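Local atomic coordinates of transcriptional regulator, TetR family (Myxococcus xanthus, PDB entry 5K7F), a protein that probably binds operator DNA as a TetR-type regulator of alternative isovaleryl coenzyme A biosynthesis, apparently in response to isovaleryl coenzyme A. Residues L22-A26 with A66-Y70; L74-V79 with L103-S109. All coordinates share one frame. Where two conformers were deposited one is given. Residues are numbered along the deposited sequence.

Contact 1. Residues L22-A26 with A66-Y70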
loop_
_atom_site.group_PDB
_atom_site.type_symbol
_atom_site.label_atom_id
_atom_site.label_comp_id
_atom_site.label_asym_id
_atom_site.label_seq_id
_atom_site.Cartn_x
_atom_site.Cartn_y
_atom_site.Cartn_z
ATOM N N LEU A 22 -13.979 -3.750 18.492
ATOM C CA LEU A 22 -13.128 -4.067 17.338
ATOM C C LEU A 22 -12.200 -2.909 16.987
ATOM O O LEU A 22 -11.042 -3.131 16.583
ATOM C CB LEU A 22 -13.967 -4.416 16.110
ATOM C CG LEU A 22 -14.934 -5.581 16.228
ATOM C CD1 LEU A 22 -15.629 -5.836 14.940
ATOM C CD2 LEU A 22 -14.237 -6.829 16.717
ATOM N N GLU A 23 -12.687 -1.675 17.161
ATOM C CA GLU A 23 -11.893 -0.485 16.878
ATOM C C GLU A 23 -10.783 -0.331 17.898
ATOM O O GLU A 23 -9.662 0.061 17.554
ATOM C CB GLU A 23 -12.793 0.767 16.877
ATOM C CG GLU A 23 -13.775 0.815 15.674
ATOM C CD GLU A 23 -14.868 1.856 15.809
ATOM O OE1 GLU A 23 -14.721 2.767 16.655
ATOM O OE2 GLU A 23 -15.850 1.782 15.037
ATOM N N THR A 24 -11.090 -0.639 19.158
ATOM C CA THR A 24 -10.091 -0.569 20.217
ATOM C C THR A 24 -9.031 -1.643 19.997
ATOM O O THR A 24 -7.838 -1.372 20.063
ATOM C CB THR A 24 -10.774 -0.692 21.601
ATOM O OG1 THR A 24 -11.635 0.433 21.852
ATOM C CG2 THR A 24 -9.739 -0.784 22.714
ATOM N N ALA A 25 -9.463 -2.863 19.682
ATOM C CA ALA A 25 -8.532 -3.939 19.357
ATOM C C ALA A 25 -7.667 -3.596 18.149
ATOM O O ALA A 25 -6.463 -3.877 18.138
ATOM C CB ALA A 25 -9.321 -5.216 19.111
ATOM N N ALA A 26 -8.279 -3.032 17.100
ATOM C CA ALA A 26 -7.515 -2.627 15.919
ATOM C C ALA A 26 -6.430 -1.610 16.283
ATOM O O ALA A 26 -5.295 -1.707 15.801
ATOM C CB ALA A 26 -8.444 -2.048 14.851
ATOM N N ALA A 66 -13.181 -11.005 12.744
ATOM C CA ALA A 66 -14.208 -10.022 13.054
ATOM C C ALA A 66 -13.789 -8.626 12.596
ATOM O O ALA A 66 -14.612 -7.852 12.067
ATOM C CB ALA A 66 -14.461 -10.030 14.552
ATOM N N ILE A 67 -12.538 -8.255 12.864
ATOM C CA ILE A 67 -12.096 -6.923 12.455
ATOM C C ILE A 67 -12.128 -6.828 10.939
ATOM O O ILE A 67 -12.624 -5.831 10.387
ATOM C CB ILE A 67 -10.709 -6.573 13.031
ATOM C CG1 ILE A 67 -10.761 -6.433 14.555
ATOM C CG2 ILE A 67 -10.174 -5.239 12.439
ATOM C CD1 ILE A 67 -9.394 -6.411 15.206
ATOM N N MET A 68 -11.615 -7.868 10.235
ATOM C CA MET A 68 -11.601 -7.822 8.779
ATOM C C MET A 68 -13.021 -7.788 8.197
ATOM O O MET A 68 -13.297 -7.051 7.245
ATOM C CB MET A 68 -10.733 -8.977 8.246
ATOM C CG MET A 68 -9.278 -8.829 8.678
ATOM S SD MET A 68 -8.193 -10.120 7.999
ATOM C CE MET A 68 -8.171 -9.569 6.310
ATOM N N ASN A 69 -13.956 -8.544 8.758
ATOM C CA ASN A 69 -15.341 -8.456 8.308
ATOM C C ASN A 69 -15.941 -7.084 8.598
ATOM O O ASN A 69 -16.748 -6.569 7.813
ATOM C CB ASN A 69 -16.173 -9.535 8.982
ATOM C CG ASN A 69 -16.204 -10.812 8.188
ATOM O OD1 ASN A 69 -16.149 -10.812 6.947
ATOM N ND2 ASN A 69 -16.350 -11.905 8.890
ATOM N N TYR A 70 -15.558 -6.485 9.723
ATOM C CA TYR A 70 -16.036 -5.141 10.031
ATOM C C TYR A 70 -15.505 -4.162 8.996
ATOM O O TYR A 70 -16.243 -3.293 8.514
ATOM C CB TYR A 70 -15.600 -4.740 11.437
ATOM C CG TYR A 70 -16.043 -3.329 11.880
ATOM C CD1 TYR A 70 -17.250 -2.794 11.489
ATOM C CD2 TYR A 70 -15.221 -2.540 12.675
ATOM C CE1 TYR A 70 -17.634 -1.525 11.865
ATOM C CE2 TYR A 70 -15.618 -1.260 13.051
ATOM C CZ TYR A 70 -16.802 -0.770 12.645
ATOM O OH TYR A 70 -17.209 0.503 13.008
#
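Leu22 is the central side chain where helix 18-32 crosses helix 60-83. The axes of the two short segments come within 10.2 Å, with 111° between their N-to-C directions. The m,t rotamer of Leu22 carries its methyls between Ala66 and Tyr70. Its CD2 lies 3.9 Å from CB of Ala66, and its CD1 lies 3.7 Å from CB of Tyr70. Ile67, also m,t, starts out sideways, but its CD1 end reaches across to CB of Ala25 at 4.1 Å. The small Ala25 and Ala26 let this isoleucine come close to the helix backbone: its CD1 is 4.0 Å from N of Ala26. Tyr70 uses the t rotamer, which brings its hydroxyl to the carboxylate of Glu23. Glu23 extends in m,t to meet it, and Tyr70 OH donates a 2.8 Å hydrogen bond to Glu23 OE2. Val112 and Ile115 of helix 110-117 pack on Ala26. In the TetR fold, helix 18-32 belongs to the DNA-binding domain and helix 60-83 leads on into the C-terminal domain. The chemistry implies a mainly apolar joint, with one directional polar link at the tyrosine hydroxyl.

Contact 2. Residues L74-V79 with L103-S109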
loop_
_atom_site.group_PDB
_atom_site.type_symbol
_atom_site.label_atom_id
_atom_site.label_comp_id
_atom_site.label_asym_id
_atom_site.label_seq_id
_atom_site.Cartn_x
_atom_site.Cartn_y
_atom_site.Cartn_z
ATOM N N LEU A 74 -17.567 -1.706 6.547
ATOM C CA LEU A 74 -17.358 -0.274 6.429
ATOM C C LEU A 74 -17.284 0.162 4.972
ATOM O O LEU A 74 -17.764 1.250 4.635
ATOM C CB LEU A 74 -16.096 0.155 7.172
ATOM C CG LEU A 74 -16.182 0.067 8.675
ATOM C CD1 LEU A 74 -14.883 0.495 9.355
ATOM C CD2 LEU A 74 -17.406 0.948 9.173
ATOM N N PHE A 75 -16.627 -0.629 4.103
ATOM C CA PHE A 75 -16.672 -0.333 2.660
ATOM C C PHE A 75 -18.120 -0.235 2.148
ATOM O O PHE A 75 -18.447 0.651 1.350
ATOM C CB PHE A 75 -15.844 -1.378 1.862
ATOM C CG PHE A 75 -14.366 -1.006 1.719
ATOM C CD1 PHE A 75 -13.934 -0.217 0.649
ATOM C CD2 PHE A 75 -13.409 -1.431 2.647
ATOM C CE1 PHE A 75 -12.626 0.121 0.499
ATOM C CE2 PHE A 75 -12.058 -1.062 2.514
ATOM C CZ PHE A 75 -11.677 -0.275 1.439
ATOM N N GLU A 76 -19.008 -1.123 2.590
ATOM C CA GLU A 76 -20.424 -0.983 2.246
ATOM C C GLU A 76 -21.037 0.293 2.828
ATOM O O GLU A 76 -21.698 1.066 2.128
ATOM C CB GLU A 76 -21.209 -2.198 2.754
ATOM C CG GLU A 76 -22.719 -2.051 2.588
ATOM C CD GLU A 76 -23.164 -2.029 1.128
ATOM O OE1 GLU A 76 -22.394 -2.509 0.243
ATOM O OE2 GLU A 76 -24.304 -1.557 0.888
ATOM N N GLU A 77 -20.851 0.511 4.124
ATOM C CA GLU A 77 -21.573 1.559 4.825
ATOM C C GLU A 77 -21.047 2.947 4.489
ATOM O O GLU A 77 -21.820 3.921 4.441
ATOM C CB GLU A 77 -21.469 1.290 6.314
ATOM C CG GLU A 77 -22.127 -0.024 6.668
ATOM C CD GLU A 77 -22.031 -0.350 8.141
ATOM O OE1 GLU A 77 -21.479 0.478 8.909
ATOM O OE2 GLU A 77 -22.524 -1.437 8.521
ATOM N N GLN A 78 -19.742 3.066 4.299
ATOM C CA GLN A 78 -19.119 4.360 4.097
ATOM C C GLN A 78 -18.788 4.649 2.649
ATOM O O GLN A 78 -18.407 5.782 2.344
ATOM C CB GLN A 78 -17.837 4.473 4.918
ATOM C CG GLN A 78 -18.002 4.378 6.401
ATOM C CD GLN A 78 -18.843 5.547 6.932
ATOM O OE1 GLN A 78 -18.570 6.716 6.596
ATOM N NE2 GLN A 78 -19.843 5.251 7.747
ATOM N N VAL A 79 -18.865 3.666 1.758
ATOM C CA VAL A 79 -18.471 3.908 0.375
ATOM C C VAL A 79 -19.576 3.452 -0.578
ATOM O O VAL A 79 -20.268 4.280 -1.165
ATOM C CB VAL A 79 -17.122 3.230 0.049
ATOM C CG1 VAL A 79 -16.755 3.494 -1.392
ATOM C CG2 VAL A 79 -16.006 3.704 0.970
ATOM N N LEU A 103 -12.744 7.127 4.241
ATOM C CA LEU A 103 -12.708 5.907 5.052
ATOM C C LEU A 103 -11.289 5.548 5.529
ATOM O O LEU A 103 -11.102 5.054 6.644
ATOM C CB LEU A 103 -13.303 4.752 4.246
ATOM C CG LEU A 103 -13.140 3.357 4.834
ATOM C CD1 LEU A 103 -13.877 3.213 6.110
ATOM C CD2 LEU A 103 -13.638 2.298 3.858
ATOM N N VAL A 104 -10.275 5.838 4.717
ATOM C CA VAL A 104 -8.900 5.495 5.032
ATOM C C VAL A 104 -8.305 6.430 6.061
ATOM O O VAL A 104 -7.377 6.034 6.785
ATOM C CB VAL A 104 -8.103 5.517 3.719
ATOM C CG1 VAL A 104 -6.660 5.656 3.966
ATOM C CG2 VAL A 104 -8.364 4.211 2.948
ATOM N N THR A 105 -8.824 7.671 6.153
ATOM C CA THR A 105 -8.169 8.723 6.919
ATOM C C THR A 105 -8.904 9.113 8.173
ATOM O O THR A 105 -8.263 9.672 9.073
ATOM C CB THR A 105 -7.924 9.981 6.065
ATOM O OG1 THR A 105 -9.097 10.409 5.383
ATOM C CG2 THR A 105 -6.857 9.723 5.004
ATOM N N ARG A 106 -10.206 8.814 8.272
ATOM C CA ARG A 106 -10.949 9.164 9.489
ATOM C C ARG A 106 -10.374 8.420 10.699
ATOM O O ARG A 106 -10.124 7.212 10.660
ATOM C CB ARG A 106 -12.432 8.846 9.320
ATOM C CG ARG A 106 -13.184 9.708 8.293
ATOM C CD ARG A 106 -14.713 9.863 8.683
ATOM N NE ARG A 106 -15.519 10.444 7.626
ATOM C CZ ARG A 106 -15.927 9.804 6.540
ATOM N NH1 ARG A 106 -15.566 8.536 6.323
ATOM N NH2 ARG A 106 -16.661 10.454 5.662
ATOM N N GLY A 107 -10.150 9.145 11.787
ATOM C CA GLY A 107 -9.573 8.520 12.962
ATOM C C GLY A 107 -10.276 7.240 13.395
ATOM O O GLY A 107 -9.618 6.271 13.775
ATOM N N TRP A 108 -11.624 7.215 13.351
ATOM C CA TRP A 108 -12.320 6.057 13.913
ATOM C C TRP A 108 -12.238 4.808 13.045
ATOM O O TRP A 108 -12.392 3.709 13.576
ATOM C CB TRP A 108 -13.796 6.359 14.224
ATOM C CG TRP A 108 -14.693 6.698 13.089
ATOM C CD1 TRP A 108 -14.980 7.947 12.609
ATOM C CD2 TRP A 108 -15.433 5.777 12.281
ATOM N NE1 TRP A 108 -15.861 7.860 11.552
ATOM C CE2 TRP A 108 -16.175 6.540 11.353
ATOM C CE3 TRP A 108 -15.580 4.384 12.280
ATOM C CZ2 TRP A 108 -17.019 5.954 10.406
ATOM C CZ3 TRP A 108 -16.437 3.800 11.327
ATOM C CH2 TRP A 108 -17.125 4.587 10.407
ATOM N N SER A 109 -11.988 4.929 11.738
ATOM C CA SER A 109 -12.004 3.774 10.853
ATOM C C SER A 109 -10.616 3.350 10.374
ATOM O O SER A 109 -10.479 2.245 9.857
ATOM C CB SER A 109 -12.896 4.074 9.634
ATOM O OG SER A 109 -12.455 5.259 8.985
HETATM O O HOH W 1 -16.351 7.507 3.586
#
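A knob-into-hole contact joins helix 60-83, which leads out of the DNA-binding domain, to helix 89-105 of the all-helical TetR C-terminal domain. Leu103 is the knob. It sits among Leu74, Phe75, Gln78 and Val79 of helix 60-83, which has a wider pi-type turn at 76-79. Leu103 CD2 lies over the face of the Phe75 ring, 3.8 Å from the centroid and 5° off the normal, a CH-pi contact. Leu103 CD2 is also 4.0 Å from CG2 of Val79, while CD1 of Leu103 packs 3.9 Å from CB of Leu74. Leu74 also reaches the turn after helix 89-105: its CD2 meets the edge of Trp108 at CZ3, 3.7 Å away. Gln78 closes the more exposed side. Its CG faces CD1 of Leu103 at 4.3 Å, and its NE2 lies near the plane of the Trp108 ring, 3.9 Å from CH2. Ser109 OG donates to Leu103 O at 2.7 Å, holding the turn to its helix. A water links the segments, donating to Gln78 O and accepting from Arg106 NH1, each at 3.0 Å.

In the fold
The chain begins with helix 18-32, then runs through helices 39-45 and 50-56, which span the predicted helix-turn-helix. Contact 1 closes this first loop when helix 60-83 comes back against residues 22-26. The same helix continues to residues 74-79. The chain then turns into helix 89-105, and contact 2 closes a second, shorter loop. The two loops follow in series and neither nests in the other. Their centres are 12 Å apart. Helix 60-83 is common to both, so it ties the DNA-binding part to the C-terminal domain. Trp108 of contact 2 packs on Glu23 and Tyr70 of contact 1, joining them a second time.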